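Local coordinates for protein 0.19 alpha-amylase inhibitor (Triticum aestivum, PDB 1HSS) that inhibits alpha-amylases as a secreted, disulfide-rich homodimer of the cereal trypsin/alpha-amylase inhibitor family and is a wheat allergen, at residues 22-30 against 80-91; 54-65 against 114-124. All blocks are in the same frame, centred on the assembly; numbering follows the deposited sequence.

Each contact is stapled by one disulfide of the mainly helical, disulfide-rich fold of cereal inhibitors, and both are partly buried. Contact 1 ties the end of helix 20-27 to the loop and helix at 80-91, its centre about 11 Å from that of the chain, with Arg25 and Arg82 exposed at its edge. Contact 2, its centre about 7 Å out, lays segment 114-124 along helix 53-67 and leaves the C-terminal residues exposed. Their segments alternate in sequence, with centres about 13 Å apart, and they touch where Phe80 meets Met64. Contact 1 relies on aliphatic side chains, one phenylalanine and bridging waters, contact 2 on tyrosine rings and a direct hydrogen bond. Both reach the second subunit.

Contact 1. Residues 22-30 against 80-91; sequences PLLRLQCNG and FPRCRREVVKLT
Cys28 and Cys83 are joined by a disulfide, SG to SG 2.0 Å, whose torsion of 84° about the S-S bond is close to the relaxed right angle. Cys28 sets its sulfur between its own backbone N and carbonyl carbon (chi1 68°), which aims it at the loop before helix 85-92. Apolar groups pack about the bridge: Val88 CG2 lies 3.9 Å from Cys28 CB, and the sulfur of Cys28 meets the Phe80 ring obliquely. Beside it Leu24 sends CD2 to Phe80 CE1 (3.8 Å) and CD1 to Thr91 CG2 (3.6 Å), its fork suited to bridging an aromatic and a methyl. Val88 CG1 covers the centre of one Phe80 face, and Arg25 lays its aliphatic CG near CD1 of the same ring while its NH1 bonds to Ala79 O.

Thr91 fits its place by being two-sided. Its methyl rests against Gln27, NE2 to CG2 3.4 Å, while OG1 donates to Val87 O (2.6 Å) from above the carbonyl plane; the same oxygen also accepts from Thr91 N. One water donates to both Thr91 OG1 and Gln27 O, and a second joins Thr91 O to Gln27 NE2, the latter bond weak.

Further out, Gly30, with positive phi, ends helix 20-27 in a Schellman motif, and a type II turn from Phe80 to Cys83 brings the second cysteine round. Arg84, at the N-cap position of helix 85-92, forms salt bridges to Asp106 and Asp110 of the second subunit. Covalent and apolar forces thus dominate this join, and its bridging polar links run through water.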
# COMPACT_ATOMS: atom_id res chain seq x y z
N PRO A 22 2.36 -0.26 -16.12
CA PRO A 22 3.66 -0.91 -16.02
C PRO A 22 4.24 -0.92 -14.60
O PRO A 22 4.92 -1.85 -14.22
CB PRO A 22 4.53 -0.11 -16.99
CG PRO A 22 3.80 1.17 -17.20
CD PRO A 22 2.37 0.77 -17.17
N LEU A 23 3.95 0.11 -13.82
CA LEU A 23 4.34 0.15 -12.43
C LEU A 23 3.74 -1.02 -11.66
O LEU A 23 4.44 -1.73 -10.96
CB LEU A 23 3.87 1.45 -11.80
CG LEU A 23 4.12 1.51 -10.30
CD1 LEU A 23 5.62 1.52 -10.07
CD2 LEU A 23 3.49 2.75 -9.68
N LEU A 24 2.42 -1.20 -11.78
CA LEU A 24 1.69 -2.28 -11.10
C LEU A 24 2.20 -3.70 -11.46
O LEU A 24 2.31 -4.56 -10.60
CB LEU A 24 0.19 -2.15 -11.39
CG LEU A 24 -0.72 -3.26 -10.87
CD1 LEU A 24 -0.53 -3.47 -9.35
CD2 LEU A 24 -2.15 -2.93 -11.18
N ARG A 25 2.57 -3.90 -12.72
CA ARG A 25 3.13 -5.18 -13.17
C ARG A 25 4.52 -5.50 -12.65
O ARG A 25 4.83 -6.67 -12.43
CB ARG A 25 3.14 -5.24 -14.69
CG ARG A 25 1.78 -5.54 -15.26
CD ARG A 25 1.93 -6.20 -16.59
NE ARG A 25 1.67 -5.25 -17.65
CZ ARG A 25 0.51 -5.16 -18.29
NH1 ARG A 25 -0.41 -6.13 -18.16
NH2 ARG A 25 0.29 -4.13 -19.11
N LEU A 26 5.35 -4.47 -12.45
CA LEU A 26 6.64 -4.61 -11.77
C LEU A 26 6.50 -4.82 -10.25
O LEU A 26 7.08 -5.73 -9.66
CB LEU A 26 7.50 -3.36 -12.01
CG LEU A 26 8.05 -3.11 -13.42
CD1 LEU A 26 8.54 -1.66 -13.55
CD2 LEU A 26 9.18 -4.10 -13.69
N GLN A 27 5.68 -3.99 -9.63
CA GLN A 27 5.48 -4.11 -8.21
C GLN A 27 4.86 -5.41 -7.77
O GLN A 27 5.21 -5.90 -6.71
CB GLN A 27 4.62 -2.98 -7.72
CG GLN A 27 5.30 -1.65 -7.68
CD GLN A 27 4.45 -0.63 -6.96
OE1 GLN A 27 4.86 -0.07 -5.95
NE2 GLN A 27 3.22 -0.46 -7.42
N CYS A 28 3.90 -5.95 -8.53
CA CYS A 28 3.13 -7.09 -8.01
C CYS A 28 3.90 -8.42 -7.89
O CYS A 28 3.48 -9.31 -7.14
CB CYS A 28 1.80 -7.29 -8.77
SG CYS A 28 1.92 -7.83 -10.49
N ASN A 29 5.10 -8.49 -8.46
CA ASN A 29 6.02 -9.57 -8.14
C ASN A 29 7.37 -9.12 -7.56
O ASN A 29 8.36 -9.86 -7.61
CB ASN A 29 6.26 -10.47 -9.35
CG ASN A 29 6.67 -9.70 -10.59
OD1 ASN A 29 6.36 -10.10 -11.71
ND2 ASN A 29 7.40 -8.61 -10.40
N GLY A 30 7.43 -7.88 -7.07
CA GLY A 30 8.59 -7.43 -6.32
C GLY A 30 9.80 -7.08 -7.15
O GLY A 30 10.90 -7.03 -6.61
N PHE A 80 -1.49 -10.19 -15.22
CA PHE A 80 -0.36 -9.96 -14.31
C PHE A 80 0.58 -11.15 -14.18
O PHE A 80 0.34 -12.07 -13.39
CB PHE A 80 -0.89 -9.58 -12.94
CG PHE A 80 -1.78 -8.40 -12.99
CD1 PHE A 80 -1.25 -7.13 -13.11
CD2 PHE A 80 -3.15 -8.58 -13.10
CE1 PHE A 80 -2.06 -6.06 -13.35
CE2 PHE A 80 -3.97 -7.51 -13.35
CZ PHE A 80 -3.43 -6.25 -13.48
N PRO A 81 1.65 -11.17 -15.01
CA PRO A 81 2.56 -12.32 -15.11
C PRO A 81 3.40 -12.49 -13.85
O PRO A 81 4.05 -11.55 -13.40
CB PRO A 81 3.43 -11.99 -16.33
CG PRO A 81 2.68 -10.89 -17.07
CD PRO A 81 2.01 -10.12 -15.97
N ARG A 82 3.29 -13.67 -13.24
CA ARG A 82 4.04 -13.99 -12.03
C ARG A 82 3.50 -13.30 -10.77
O ARG A 82 4.11 -13.39 -9.70
CB ARG A 82 5.53 -13.67 -12.20
CG ARG A 82 6.29 -14.67 -13.08
CD ARG A 82 7.43 -14.00 -13.85
NE ARG A 82 7.19 -14.01 -15.30
CZ ARG A 82 7.08 -12.92 -16.05
NH1 ARG A 82 7.22 -11.70 -15.52
NH2 ARG A 82 6.84 -13.04 -17.35
N CYS A 83 2.27 -12.78 -10.87
CA CYS A 83 1.60 -12.15 -9.74
C CYS A 83 0.36 -12.87 -9.22
O CYS A 83 -0.51 -13.29 -9.99
CB CYS A 83 1.21 -10.73 -10.07
SG CYS A 83 2.65 -9.71 -10.35
N ARG A 84 0.22 -12.85 -7.90
CA ARG A 84 -0.94 -13.37 -7.22
C ARG A 84 -2.09 -12.37 -7.17
O ARG A 84 -1.90 -11.22 -6.77
CB ARG A 84 -0.58 -13.75 -5.79
CG ARG A 84 0.62 -14.64 -5.67
CD ARG A 84 0.77 -15.11 -4.26
NE ARG A 84 1.97 -15.91 -4.13
CZ ARG A 84 2.17 -16.77 -3.15
NH1 ARG A 84 1.25 -16.90 -2.20
NH2 ARG A 84 3.31 -17.46 -3.11
N ARG A 85 -3.29 -12.87 -7.41
CA ARG A 85 -4.52 -12.08 -7.35
C ARG A 85 -4.59 -11.15 -6.14
O ARG A 85 -4.81 -9.95 -6.26
CB ARG A 85 -5.72 -13.04 -7.34
CG ARG A 85 -6.88 -12.66 -8.25
CD ARG A 85 -8.00 -11.92 -7.50
NE ARG A 85 -9.07 -11.47 -8.41
CZ ARG A 85 -10.32 -11.22 -8.05
NH1 ARG A 85 -10.70 -11.32 -6.78
NH2 ARG A 85 -11.20 -10.86 -8.98
N GLU A 86 -4.31 -11.70 -4.97
CA GLU A 86 -4.40 -10.96 -3.71
C GLU A 86 -3.41 -9.79 -3.63
O GLU A 86 -3.79 -8.68 -3.25
CB GLU A 86 -4.17 -11.91 -2.51
CG GLU A 86 -4.51 -13.41 -2.76
CD GLU A 86 -3.38 -14.23 -3.42
OE1 GLU A 86 -2.29 -14.39 -2.80
OE2 GLU A 86 -3.61 -14.77 -4.53
N VAL A 87 -2.15 -10.04 -4.02
CA VAL A 87 -1.12 -9.00 -3.95
C VAL A 87 -1.30 -7.97 -5.05
O VAL A 87 -1.10 -6.78 -4.82
CB VAL A 87 0.33 -9.59 -3.97
CG1 VAL A 87 0.40 -10.90 -3.20
CG2 VAL A 87 0.79 -9.78 -5.37
N VAL A 88 -1.84 -8.39 -6.19
CA VAL A 88 -2.17 -7.47 -7.27
C VAL A 88 -3.14 -6.37 -6.81
O VAL A 88 -2.85 -5.19 -6.96
CB VAL A 88 -2.76 -8.20 -8.53
CG1 VAL A 88 -3.42 -7.22 -9.49
CG2 VAL A 88 -1.66 -8.93 -9.27
N LYS A 89 -4.24 -6.74 -6.18
CA LYS A 89 -5.22 -5.71 -5.83
C LYS A 89 -4.83 -4.95 -4.59
O LYS A 89 -5.15 -3.77 -4.47
CB LYS A 89 -6.64 -6.28 -5.69
CG LYS A 89 -6.78 -7.32 -4.63
CD LYS A 89 -8.21 -7.84 -4.54
CE LYS A 89 -8.42 -9.02 -5.46
NZ LYS A 89 -7.96 -8.71 -6.86
N LEU A 90 -4.00 -5.56 -3.75
CA LEU A 90 -3.37 -4.87 -2.63
C LEU A 90 -2.34 -3.86 -3.10
O LEU A 90 -2.21 -2.79 -2.51
CB LEU A 90 -2.69 -5.87 -1.73
CG LEU A 90 -3.02 -5.76 -0.25
CD1 LEU A 90 -4.52 -5.81 -0.04
CD2 LEU A 90 -2.34 -6.92 0.48
N THR A 91 -1.59 -4.19 -4.15
CA THR A 91 -0.60 -3.27 -4.74
C THR A 91 -1.25 -2.06 -5.46
O THR A 91 -0.97 -0.90 -5.16
CB THR A 91 0.32 -4.03 -5.75
OG1 THR A 91 0.93 -5.14 -5.08
CG2 THR A 91 1.41 -3.13 -6.31
O HOH W 1 3.53 -5.60 -4.49
O HOH W 2 1.81 0.01 -4.58

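Contact 2. Residues 54-65 against 114-124; sequences CGALYSMLDSMY and VCKDVAAYPDA
Val118 sits as a knob in a hole formed by Cys54, Leu57, Tyr58 and Leu61 of helix 53-67, fixing the short helix 116-119 of this cereal-inhibitor fold against it. A branched, compact valine fills such a hole well: CG1 meets Leu61 CD2 at 4.0 Å, and CG2 comes within 3.4 Å of Cys54 O. Next to it the Cys54-Cys115 disulfide (S-S torsion -83°) closes one end.

Beyond Val118, Tyr58, Tyr65 and Tyr121 form an aromatic cluster. Tyr121 turns its edge to the face of Tyr58 in a T-shaped pair, with centroids 5.3 Å apart, while Leu61 CD2 makes a CH-pi contact over the Tyr121 ring. Tyr65 lies nearly parallel to Tyr121 but slid aside, with little overlap.

The last residues are looser. Pro122, after a cis peptide bond, covers a face of the Tyr121 ring with CB, but Asp123 and Ala124 are exposed and poorly ordered. Tyrosine suits position 121, its ring packing against apolar side chains and its hydroxyl finding a polar partner: with CG anti to N (chi1 -177°), Tyr121 reaches toward helix 53-67, and its OH donates to Asp62 OD1 at 2.8 Å, on its anti side and 33° out of the carboxylate plane.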
# COMPACT_ATOMS: atom_id res chain seq x y z
N CYS A 54 -8.83 7.13 -6.39
CA CYS A 54 -9.17 5.71 -6.21
C CYS A 54 -10.05 5.17 -7.32
O CYS A 54 -10.02 3.97 -7.62
CB CYS A 54 -9.90 5.50 -4.90
SG CYS A 54 -8.82 5.76 -3.48
N GLY A 55 -10.92 6.04 -7.82
CA GLY A 55 -11.72 5.73 -8.99
C GLY A 55 -10.93 5.51 -10.27
O GLY A 55 -11.21 4.54 -10.99
N ALA A 56 -9.94 6.37 -10.53
CA ALA A 56 -8.98 6.14 -11.61
C ALA A 56 -8.24 4.81 -11.50
O ALA A 56 -8.12 4.09 -12.49
CB ALA A 56 -8.00 7.26 -11.67
N LEU A 57 -7.82 4.45 -10.29
CA LEU A 57 -7.12 3.19 -10.04
C LEU A 57 -8.03 1.96 -10.21
O LEU A 57 -7.61 0.96 -10.78
CB LEU A 57 -6.51 3.20 -8.62
CG LEU A 57 -5.17 3.94 -8.50
CD1 LEU A 57 -4.87 4.22 -7.06
CD2 LEU A 57 -4.07 3.13 -9.13
N TYR A 58 -9.26 2.04 -9.71
CA TYR A 58 -10.25 0.97 -9.90
C TYR A 58 -10.50 0.69 -11.39
O TYR A 58 -10.43 -0.46 -11.84
CB TYR A 58 -11.55 1.38 -9.21
CG TYR A 58 -12.48 0.25 -8.98
CD1 TYR A 58 -13.34 -0.19 -9.98
CD2 TYR A 58 -12.52 -0.40 -7.77
CE1 TYR A 58 -14.21 -1.25 -9.79
CE2 TYR A 58 -13.38 -1.47 -7.55
CZ TYR A 58 -14.23 -1.89 -8.57
OH TYR A 58 -15.10 -2.95 -8.37
N SER A 59 -10.72 1.76 -12.15
CA SER A 59 -10.91 1.71 -13.60
C SER A 59 -9.72 1.07 -14.30
O SER A 59 -9.91 0.26 -15.21
CB SER A 59 -11.12 3.14 -14.14
OG SER A 59 -11.18 3.18 -15.56
N MET A 60 -8.51 1.48 -13.94
CA MET A 60 -7.28 0.89 -14.48
C MET A 60 -7.18 -0.63 -14.26
O MET A 60 -6.96 -1.38 -15.20
CB MET A 60 -6.06 1.57 -13.87
CG MET A 60 -4.72 1.05 -14.38
SD MET A 60 -3.33 1.41 -13.28
CE MET A 60 -3.70 0.35 -12.02
N LEU A 61 -7.35 -1.06 -13.00
CA LEU A 61 -7.29 -2.47 -12.60
C LEU A 61 -8.35 -3.31 -13.31
O LEU A 61 -8.09 -4.43 -13.70
CB LEU A 61 -7.49 -2.58 -11.09
CG LEU A 61 -7.39 -4.00 -10.56
CD1 LEU A 61 -6.00 -4.52 -10.85
CD2 LEU A 61 -7.69 -4.01 -9.08
N ASP A 62 -9.57 -2.78 -13.36
CA ASP A 62 -10.66 -3.42 -14.05
C ASP A 62 -10.36 -3.61 -15.55
O ASP A 62 -10.45 -4.72 -16.08
CB ASP A 62 -11.94 -2.59 -13.84
CG ASP A 62 -13.19 -3.26 -14.42
OD1 ASP A 62 -13.69 -4.24 -13.81
OD2 ASP A 62 -13.67 -2.80 -15.47
N SER A 63 -9.89 -2.56 -16.22
CA SER A 63 -9.43 -2.68 -17.60
C SER A 63 -8.34 -3.73 -17.81
O SER A 63 -8.36 -4.46 -18.79
CB SER A 63 -8.91 -1.33 -18.12
OG SER A 63 -9.85 -0.31 -17.89
N MET A 64 -7.34 -3.76 -16.93
CA MET A 64 -6.27 -4.73 -17.03
C MET A 64 -6.77 -6.17 -16.94
O MET A 64 -6.39 -7.02 -17.74
CB MET A 64 -5.22 -4.45 -15.96
CG MET A 64 -4.53 -3.14 -16.23
SD MET A 64 -3.18 -2.73 -15.15
CE MET A 64 -1.94 -3.78 -15.75
N TYR A 65 -7.70 -6.40 -16.04
CA TYR A 65 -8.30 -7.72 -15.87
C TYR A 65 -9.26 -8.10 -16.97
O TYR A 65 -9.39 -9.27 -17.31
CB TYR A 65 -9.02 -7.80 -14.54
CG TYR A 65 -8.12 -8.28 -13.46
CD1 TYR A 65 -7.37 -9.43 -13.65
CD2 TYR A 65 -8.02 -7.61 -12.26
CE1 TYR A 65 -6.55 -9.91 -12.65
CE2 TYR A 65 -7.20 -8.08 -11.26
CZ TYR A 65 -6.47 -9.24 -11.45
OH TYR A 65 -5.75 -9.79 -10.43
N VAL A 114 -4.67 5.39 0.72
CA VAL A 114 -4.86 3.99 0.40
C VAL A 114 -6.33 3.83 -0.04
O VAL A 114 -7.20 4.59 0.41
CB VAL A 114 -4.48 3.17 1.68
CG1 VAL A 114 -5.60 2.34 2.17
CG2 VAL A 114 -3.22 2.39 1.45
N CYS A 115 -6.55 3.03 -1.08
CA CYS A 115 -7.88 2.86 -1.68
C CYS A 115 -8.55 1.53 -1.34
O CYS A 115 -8.44 0.58 -2.11
CB CYS A 115 -7.77 2.96 -3.21
SG CYS A 115 -7.20 4.57 -3.79
N LYS A 116 -9.43 1.53 -0.34
CA LYS A 116 -10.06 0.28 0.12
C LYS A 116 -11.03 -0.36 -0.88
O LYS A 116 -11.17 -1.58 -0.93
CB LYS A 116 -10.77 0.49 1.46
CG LYS A 116 -11.98 1.39 1.41
CD LYS A 116 -12.55 1.58 2.80
CE LYS A 116 -13.65 2.64 2.83
NZ LYS A 116 -14.95 2.13 2.33
N ASP A 117 -11.64 0.47 -1.73
CA ASP A 117 -12.51 -0.02 -2.80
C ASP A 117 -11.74 -0.84 -3.85
O ASP A 117 -12.17 -1.93 -4.22
CB ASP A 117 -13.26 1.16 -3.46
CG ASP A 117 -12.32 2.31 -3.93
OD1 ASP A 117 -11.41 2.74 -3.17
OD2 ASP A 117 -12.56 2.85 -5.03
N VAL A 118 -10.52 -0.41 -4.15
CA VAL A 118 -9.63 -1.13 -5.06
C VAL A 118 -9.07 -2.42 -4.44
O VAL A 118 -8.87 -3.41 -5.14
CB VAL A 118 -8.46 -0.21 -5.51
CG1 VAL A 118 -7.49 -0.97 -6.42
CG2 VAL A 118 -9.00 1.01 -6.21
N ALA A 119 -8.78 -2.40 -3.14
CA ALA A 119 -8.33 -3.59 -2.42
C ALA A 119 -9.40 -4.70 -2.35
O ALA A 119 -9.10 -5.89 -2.19
CB ALA A 119 -7.88 -3.22 -1.02
N ALA A 120 -10.66 -4.32 -2.51
CA ALA A 120 -11.76 -5.25 -2.46
C ALA A 120 -12.33 -5.64 -3.83
O ALA A 120 -13.36 -6.28 -3.92
CB ALA A 120 -12.85 -4.68 -1.60
N TYR A 121 -11.69 -5.19 -4.89
CA TYR A 121 -12.06 -5.57 -6.26
C TYR A 121 -12.31 -7.09 -6.41
O TYR A 121 -11.60 -7.90 -5.80
CB TYR A 121 -10.94 -5.08 -7.20
CG TYR A 121 -11.17 -5.33 -8.68
CD1 TYR A 121 -10.79 -6.53 -9.25
CD2 TYR A 121 -11.79 -4.38 -9.47
CE1 TYR A 121 -11.04 -6.80 -10.56
CE2 TYR A 121 -12.05 -4.63 -10.79
CZ TYR A 121 -11.68 -5.85 -11.33
OH TYR A 121 -11.95 -6.16 -12.64
N PRO A 122 -13.37 -7.50 -7.15
CA PRO A 122 -14.22 -6.75 -8.07
C PRO A 122 -15.53 -6.29 -7.45
O PRO A 122 -16.47 -5.96 -8.16
CB PRO A 122 -14.46 -7.74 -9.21
CG PRO A 122 -14.09 -9.08 -8.67
CD PRO A 122 -13.71 -8.93 -7.23
N ASP A 123 -15.58 -6.24 -6.13
CA ASP A 123 -16.78 -5.82 -5.43
C ASP A 123 -16.84 -4.31 -5.10
O ASP A 123 -17.54 -3.56 -5.78
CB ASP A 123 -16.93 -6.67 -4.15
CG ASP A 123 -17.07 -8.16 -4.45
OD1 ASP A 123 -18.16 -8.57 -4.94
OD2 ASP A 123 -16.09 -8.92 -4.25
N ALA A 124 -16.11 -3.88 -4.08
CA ALA A 124 -16.11 -2.47 -3.68
C ALA A 124 -15.32 -1.60 -4.66
O ALA A 124 -15.89 -1.06 -5.60
CB ALA A 124 -15.52 -2.32 -2.26